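Long-range contact in extracellular invertase (Aspergillus kawachii, PDB 5XH8), which is a beta-fructofuranosidase with high transfructosylation activity, probably splitting sucrose and passing fructosyl groups to acceptor sugars to build fructooligosaccharides such as 1-kestose: residues A[41-54]-A[320-332]. Residues are numbered along the deposited sequence; the frame is centred on the assembly and turned at random.
Sequences DPCLHYTDPATGLF and AAAGKVLPSTSLP
His45 reaches Ala322, and Pro42 meets Ala320 and Ala322, where two inner strands of neighbouring blades lie side by side in the GH32 beta-propeller. The evidence is geometric: strands 41-47 and 320-326 point nearly the same way, at 24°, their axes coming within 5.9 Å at closest approach, yet no backbone hydrogen bond links them directly.

Polar links span the gap instead. His45 NE2 donates to Ala322 O at 2.9 Å; the acceptor lies in the imidazole plane, but the N-H approaches from above the carbonyl plane and the bond is bent, 130°. ND1 bonds to Gly57 N, so both ring nitrogens are engaged and the ring's rotation is fixed. Three waters bridge the strands: two link backbone to backbone (Pro42 O with Ala320 O, Thr47 N with Val325 O), while the third donates to His45 O and accepts from Lys324 NZ. Lys324 bends about its CB-CG bond (chi2 67°), laying its chain along the His45 carbonyl with CE 3.2 Å from O; NZ is thereby delivered to the water and to Val102 O.

Van der Waals contacts account for much of the remainder. Among apolar pairs, Pro42 CG sits 3.8 Å from Ala322 CB and Phe54 CD1 meets Leu326 CD1 at 3.7 Å; Lys324 CB lies at the edge of the Phe54 ring. Ala320 CB packs against the carboxylate of Asp41, whose OD2 holds a bound glycerol. Thr47 and Pro327 approach tip to tip, OG1 to CD at 3.3 Å.

Beyond the strands, the turn at 48-53, shaped by an Asx turn at Asp48 and an ST turn at Thr51, docks on the start of helix 331-336. Leu331 CD1 makes an apolar contact with Leu53 CD2 at 3.9 Å, and Leu331 N donates to Gly52 O at 3.0 Å.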
ATOM      1  N   ASP A  41      13.324  -3.007  20.403  1.00 20.62           N
ATOM      2  CA  ASP A  41      13.893  -1.697  20.025  1.00 20.98           C
ATOM      3  C   ASP A  41      13.177  -0.580  20.776  1.00 20.22           C
ATOM      4  O   ASP A  41      11.929  -0.561  20.786  1.00 20.68           O
ATOM      5  CB  ASP A  41      13.669  -1.384  18.540  1.00 21.11           C
ATOM      6  CG  ASP A  41      14.305  -2.372  17.591  1.00 22.35           C
ATOM      7  OD1 ASP A  41      14.660  -3.489  18.011  1.00 22.10           O
ATOM      8  OD2 ASP A  41      14.407  -2.028  16.382  1.00 21.32           O
ATOM      9  N   PRO A  42      13.928   0.359  21.383  1.00 18.76           N
ATOM     10  CA  PRO A  42      13.256   1.559  21.832  1.00 19.12           C
ATOM     11  C   PRO A  42      12.813   2.380  20.597  1.00 19.73           C
ATOM     12  O   PRO A  42      13.379   2.224  19.524  1.00 19.22           O
ATOM     13  CB  PRO A  42      14.332   2.282  22.637  1.00 19.42           C
ATOM     14  CG  PRO A  42      15.607   1.876  21.964  1.00 19.64           C
ATOM     15  CD  PRO A  42      15.390   0.448  21.565  1.00 19.06           C
ATOM     16  N   CYS A  43      11.773   3.188  20.758  1.00 20.40           N
ATOM     17  CA  CYS A  43      11.270   4.054  19.688  1.00 20.93           C
ATOM     18  C   CYS A  43      10.221   4.965  20.296  1.00 20.93           C
ATOM     19  O   CYS A  43      10.027   4.970  21.521  1.00 20.84           O
ATOM     20  CB  CYS A  43      10.687   3.226  18.511  1.00 22.06           C
ATOM     21  SG  CYS A  43       9.387   2.068  18.970  1.00 23.34           S
ATOM     22  N   LEU A  44       9.604   5.797  19.464  1.00 20.99           N
ATOM     23  CA  LEU A  44       8.413   6.565  19.828  1.00 22.12           C
ATOM     24  C   LEU A  44       8.651   7.710  20.839  1.00 23.39           C
ATOM     25  O   LEU A  44       7.698   8.440  21.145  1.00 26.26           O
ATOM     26  CB  LEU A  44       7.286   5.604  20.307  1.00 22.69           C
ATOM     27  CG  LEU A  44       5.921   6.131  20.786  1.00 24.40           C
ATOM     28  CD1 LEU A  44       4.767   5.274  20.290  1.00 26.15           C
ATOM     29  CD2 LEU A  44       5.868   6.245  22.295  1.00 26.01           C
ATOM     30  N   HIS A  45       9.893   7.938  21.279  1.00 22.16           N
ATOM     31  CA  HIS A  45      10.164   8.920  22.334  1.00 22.64           C
ATOM     32  C   HIS A  45       9.689  10.332  21.931  1.00 23.47           C
ATOM     33  O   HIS A  45       9.828  10.719  20.771  1.00 25.70           O
ATOM     34  CB  HIS A  45      11.662   9.086  22.646  1.00 23.01           C
ATOM     35  CG  HIS A  45      12.443   7.829  22.836  1.00 23.37           C
ATOM     36  ND1 HIS A  45      11.963   6.735  23.529  1.00 24.32           N
ATOM     37  CD2 HIS A  45      13.719   7.530  22.508  1.00 23.20           C
ATOM     38  CE1 HIS A  45      12.882   5.791  23.560  1.00 23.50           C
ATOM     39  NE2 HIS A  45      13.968   6.258  22.965  1.00 24.77           N
ATOM     40  N   TYR A  46       9.164  11.101  22.874  1.00 23.54           N
ATOM     41  CA  TYR A  46       8.851  12.504  22.597  1.00 24.73           C
ATOM     42  C   TYR A  46       8.639  13.304  23.851  1.00 23.95           C
ATOM     43  O   TYR A  46       8.160  12.780  24.858  1.00 24.25           O
ATOM     44  CB  TYR A  46       7.613  12.647  21.694  1.00 23.58           C
ATOM     45  CG  TYR A  46       6.279  12.273  22.322  1.00 23.51           C
ATOM     46  CD1 TYR A  46       5.884  10.938  22.457  1.00 23.23           C
ATOM     47  CD2 TYR A  46       5.386  13.267  22.773  1.00 23.48           C
ATOM     48  CE1 TYR A  46       4.646  10.599  23.004  1.00 23.38           C
ATOM     49  CE2 TYR A  46       4.150  12.932  23.316  1.00 23.52           C
ATOM     50  CZ  TYR A  46       3.779  11.595  23.437  1.00 24.09           C
ATOM     51  OH  TYR A  46       2.542  11.260  23.993  1.00 25.12           O
ATOM     52  N   THR A  47       8.983  14.583  23.774  1.00 23.88           N
ATOM     53  CA  THR A  47       8.588  15.542  24.783  1.00 25.40           C
ATOM     54  C   THR A  47       7.220  16.072  24.410  1.00 25.03           C
ATOM     55  O   THR A  47       7.043  16.625  23.333  1.00 26.54           O
ATOM     56  CB  THR A  47       9.569  16.719  24.875  1.00 25.95           C
ATOM     57  OG1 THR A  47      10.901  16.222  25.040  1.00 27.45           O
ATOM     58  CG2 THR A  47       9.220  17.618  26.033  1.00 25.66           C
ATOM     59  N   ASP A  48       6.261  15.886  25.295  1.00 25.78           N
ATOM     60  CA  ASP A  48       4.922  16.411  25.132  1.00 28.65           C
ATOM     61  C   ASP A  48       4.957  17.949  25.364  1.00 30.62           C
ATOM     62  O   ASP A  48       5.150  18.380  26.500  1.00 29.42           O
ATOM     63  CB  ASP A  48       4.001  15.730  26.142  1.00 29.48           C
ATOM     64  CG  ASP A  48       2.554  16.211  26.053  1.00 34.62           C
ATOM     65  OD1 ASP A  48       2.324  17.367  25.607  1.00 33.63           O
ATOM     66  OD2 ASP A  48       1.653  15.402  26.401  1.00 37.55           O
ATOM     67  N   PRO A  49       4.756  18.765  24.302  1.00 34.48           N
ATOM     68  CA  PRO A  49       4.891  20.225  24.497  1.00 37.33           C
ATOM     69  C   PRO A  49       3.930  20.819  25.532  1.00 37.45           C
ATOM     70  O   PRO A  49       4.312  21.744  26.230  1.00 44.01           O
ATOM     71  CB  PRO A  49       4.644  20.811  23.101  1.00 35.75           C
ATOM     72  CG  PRO A  49       3.906  19.761  22.357  1.00 37.56           C
ATOM     73  CD  PRO A  49       4.325  18.436  22.928  1.00 35.66           C
ATOM     74  N   ALA A  50       2.742  20.254  25.676  1.00 36.51           N
ATOM     75  CA  ALA A  50       1.771  20.751  26.630  1.00 38.73           C
ATOM     76  C   ALA A  50       2.158  20.536  28.099  1.00 42.26           C
ATOM     77  O   ALA A  50       1.838  21.390  28.917  1.00 43.62           O
ATOM     78  CB  ALA A  50       0.416  20.122  26.369  1.00 38.45           C
ATOM     79  N   THR A  51       2.800  19.407  28.437  1.00 38.69           N
ATOM     80  CA  THR A  51       3.101  19.067  29.836  1.00 35.57           C
ATOM     81  C   THR A  51       4.585  19.172  30.203  1.00 35.74           C
ATOM     82  O   THR A  51       4.919  19.131  31.374  1.00 37.58           O
ATOM     83  CB  THR A  51       2.679  17.629  30.185  1.00 36.21           C
ATOM     84  OG1 THR A  51       3.426  16.700  29.386  1.00 34.21           O
ATOM     85  CG2 THR A  51       1.172  17.405  29.979  1.00 38.65           C
ATOM     86  N   GLY A  52       5.470  19.228  29.215  1.00 31.81           N
ATOM     87  CA  GLY A  52       6.875  19.041  29.457  1.00 30.87           C
ATOM     88  C   GLY A  52       7.331  17.623  29.808  1.00 28.41           C
ATOM     89  O   GLY A  52       8.533  17.425  29.971  1.00 27.65           O
ATOM     90  N   LEU A  53       6.419  16.644  29.894  1.00 28.61           N
ATOM     91  CA  LEU A  53       6.799  15.251  30.205  1.00 28.57           C
ATOM     92  C   LEU A  53       7.509  14.630  29.039  1.00 26.55           C
ATOM     93  O   LEU A  53       7.109  14.828  27.881  1.00 27.06           O
ATOM     94  CB  LEU A  53       5.593  14.364  30.472  1.00 29.41           C
ATOM     95  CG  LEU A  53       4.851  14.464  31.775  1.00 31.29           C
ATOM     96  CD1 LEU A  53       3.616  13.562  31.710  1.00 31.92           C
ATOM     97  CD2 LEU A  53       5.778  14.070  32.911  1.00 31.41           C
ATOM     98  N   PHE A  54       8.527  13.838  29.355  1.00 25.28           N
ATOM     99  CA  PHE A  54       9.248  13.101  28.372  1.00 24.28           C
ATOM    100  C   PHE A  54       8.718  11.670  28.311  1.00 24.74           C
ATOM    101  O   PHE A  54       8.722  10.948  29.315  1.00 25.88           O
ATOM    102  CB  PHE A  54      10.729  13.112  28.679  1.00 25.08           C
ATOM    103  CG  PHE A  54      11.567  12.523  27.592  1.00 25.27           C
ATOM    104  CD1 PHE A  54      11.511  13.045  26.291  1.00 26.25           C
ATOM    105  CD2 PHE A  54      12.394  11.451  27.839  1.00 26.20           C
ATOM    106  CE1 PHE A  54      12.290  12.516  25.273  1.00 25.89           C
ATOM    107  CE2 PHE A  54      13.165  10.910  26.826  1.00 28.43           C
ATOM    108  CZ  PHE A  54      13.118  11.439  25.534  1.00 28.06           C
ATOM    109  N   ALA A 320      20.152  -0.972  18.176  1.00 22.21           N
ATOM    110  CA  ALA A 320      18.826  -0.391  17.937  1.00 22.09           C
ATOM    111  C   ALA A 320      18.564   0.880  18.693  1.00 22.24           C
ATOM    112  O   ALA A 320      17.424   1.130  19.069  1.00 23.72           O
ATOM    113  CB  ALA A 320      17.735  -1.422  18.261  1.00 22.41           C
ATOM    114  N   ALA A 321      19.592   1.703  18.915  1.00 21.24           N
ATOM    115  CA  ALA A 321      19.407   2.887  19.749  1.00 20.95           C
ATOM    116  C   ALA A 321      18.372   3.848  19.183  1.00 21.10           C
ATOM    117  O   ALA A 321      18.324   4.086  17.971  1.00 21.33           O
ATOM    118  CB  ALA A 321      20.719   3.590  20.004  1.00 21.15           C
ATOM    119  N   ALA A 322      17.527   4.360  20.070  1.00 21.31           N
ATOM    120  CA  ALA A 322      16.599   5.403  19.744  1.00 22.70           C
ATOM    121  C   ALA A 322      16.790   6.531  20.722  1.00 24.25           C
ATOM    122  O   ALA A 322      16.682   6.365  21.947  1.00 22.68           O
ATOM    123  CB  ALA A 322      15.161   4.919  19.803  1.00 23.72           C
ATOM    124  N   GLY A 323      16.941   7.707  20.146  1.00 24.28           N
ATOM    125  CA  GLY A 323      17.201   8.935  20.867  1.00 25.67           C
ATOM    126  C   GLY A 323      16.226   9.999  20.411  1.00 24.49           C
ATOM    127  O   GLY A 323      15.509   9.824  19.427  1.00 24.56           O
ATOM    128  N   LYS A 324      16.187  11.096  21.141  1.00 24.95           N
ATOM    129  CA  LYS A 324      15.277  12.178  20.841  1.00 25.21           C
ATOM    130  C   LYS A 324      15.814  13.462  21.436  1.00 26.29           C
ATOM    131  O   LYS A 324      16.422  13.447  22.505  1.00 25.83           O
ATOM    132  CB  LYS A 324      13.900  11.898  21.450  1.00 24.42           C
ATOM    133  CG  LYS A 324      12.759  12.765  20.941  1.00 24.49           C
ATOM    134  CD  LYS A 324      12.451  12.480  19.466  1.00 24.36           C
ATOM    135  CE  LYS A 324      11.130  13.102  18.992  1.00 24.56           C
ATOM    136  NZ  LYS A 324      10.902  12.716  17.565  1.00 25.02           N
ATOM    137  N   VAL A 325      15.519  14.563  20.762  1.00 27.15           N
ATOM    138  CA  VAL A 325      15.722  15.899  21.294  1.00 26.81           C
ATOM    139  C   VAL A 325      14.896  16.065  22.546  1.00 26.10           C
ATOM    140  O   VAL A 325      13.699  15.757  22.565  1.00 26.76           O
ATOM    141  CB  VAL A 325      15.294  16.991  20.272  1.00 29.61           C
ATOM    142  CG1 VAL A 325      15.346  18.383  20.906  1.00 30.71           C
ATOM    143  CG2 VAL A 325      16.214  16.925  19.071  1.00 31.20           C
ATOM    144  N   LEU A 326      15.542  16.546  23.602  1.00 25.39           N
ATOM    145  CA  LEU A 326      14.849  16.900  24.849  1.00 27.53           C
ATOM    146  C   LEU A 326      15.111  18.384  25.091  1.00 28.11           C
ATOM    147  O   LEU A 326      16.257  18.764  25.372  1.00 25.96           O
ATOM    148  CB  LEU A 326      15.399  16.057  26.024  1.00 27.62           C
ATOM    149  CG  LEU A 326      14.831  16.339  27.417  1.00 28.59           C
ATOM    150  CD1 LEU A 326      13.344  15.992  27.503  1.00 27.93           C
ATOM    151  CD2 LEU A 326      15.632  15.603  28.496  1.00 29.25           C
ATOM    152  N   PRO A 327      14.077  19.227  24.954  1.00 30.14           N
ATOM    153  CA  PRO A 327      14.392  20.648  25.080  1.00 32.46           C
ATOM    154  C   PRO A 327      14.637  21.101  26.525  1.00 31.93           C
ATOM    155  O   PRO A 327      14.102  20.519  27.490  1.00 31.44           O
ATOM    156  CB  PRO A 327      13.161  21.343  24.471  1.00 30.96           C
ATOM    157  CG  PRO A 327      12.064  20.375  24.644  1.00 32.83           C
ATOM    158  CD  PRO A 327      12.679  19.010  24.546  1.00 31.19           C
ATOM    159  N   SER A 328      15.397  22.182  26.636  1.00 30.97           N
ATOM    160  CA  SER A 328      15.650  22.867  27.917  1.00 30.90           C
ATOM    161  C   SER A 328      14.373  23.232  28.660  1.00 29.30           C
ATOM    162  O   SER A 328      14.378  23.306  29.875  1.00 30.53           O
ATOM    163  CB  SER A 328      16.476  24.144  27.686  1.00 31.53           C
ATOM    164  OG  SER A 328      15.686  25.145  27.062  1.00 30.96           O
ATOM    165  N   THR A 329      13.287  23.437  27.926  1.00 29.17           N
ATOM    166  CA  THR A 329      11.983  23.727  28.504  1.00 28.86           C
ATOM    167  C   THR A 329      11.237  22.531  29.072  1.00 28.63           C
ATOM    168  O   THR A 329      10.182  22.710  29.692  1.00 28.36           O
ATOM    169  CB  THR A 329      11.067  24.333  27.450  1.00 31.75           C
ATOM    170  OG1 THR A 329      10.941  23.415  26.355  1.00 33.20           O
ATOM    171  CG2 THR A 329      11.658  25.696  26.953  1.00 33.87           C
ATOM    172  N   SER A 330      11.745  21.318  28.867  1.00 27.79           N
ATOM    173  CA  SER A 330      11.089  20.132  29.434  1.00 28.29           C
ATOM    174  C   SER A 330      11.043  20.155  30.957  1.00 29.09           C
ATOM    175  O   SER A 330      11.828  20.859  31.594  1.00 27.95           O
ATOM    176  CB  SER A 330      11.760  18.843  28.929  1.00 29.04           C
ATOM    177  OG  SER A 330      13.013  18.587  29.539  1.00 27.25           O
ATOM    178  N   LEU A 331      10.113  19.392  31.541  1.00 29.32           N
ATOM    179  CA  LEU A 331      10.087  19.208  32.983  1.00 31.61           C
ATOM    180  C   LEU A 331      11.431  18.729  33.553  1.00 32.51           C
ATOM    181  O   LEU A 331      11.950  19.362  34.468  1.00 32.42           O
ATOM    182  CB  LEU A 331       8.957  18.289  33.427  1.00 34.45           C
ATOM    183  CG  LEU A 331       7.565  18.899  33.480  1.00 37.75           C
ATOM    184  CD1 LEU A 331       6.547  17.807  33.807  1.00 36.86           C
ATOM    185  CD2 LEU A 331       7.487  20.047  34.495  1.00 39.76           C
ATOM    186  N   PRO A 332      12.022  17.641  33.012  1.00 32.91           N
ATOM    187  CA  PRO A 332      13.340  17.251  33.560  1.00 31.78           C
ATOM    188  C   PRO A 332      14.407  18.343  33.464  1.00 31.96           C
ATOM    189  O   PRO A 332      15.126  18.612  34.452  1.00 30.30           O
ATOM    190  CB  PRO A 332      13.773  16.047  32.705  1.00 33.15           C
ATOM    191  CG  PRO A 332      12.540  15.566  32.023  1.00 33.99           C
ATOM    192  CD  PRO A 332      11.526  16.685  32.007  1.00 33.44           C
TER
HETATM  193  O   HOH W   1      15.193   2.243  17.537  1.00 22.12           O
HETATM  194  O   HOH W   2      10.354   9.756  18.342  1.00 21.18           O
HETATM  195  O   HOH W   3      11.054  15.780  22.046  1.00 26.62           O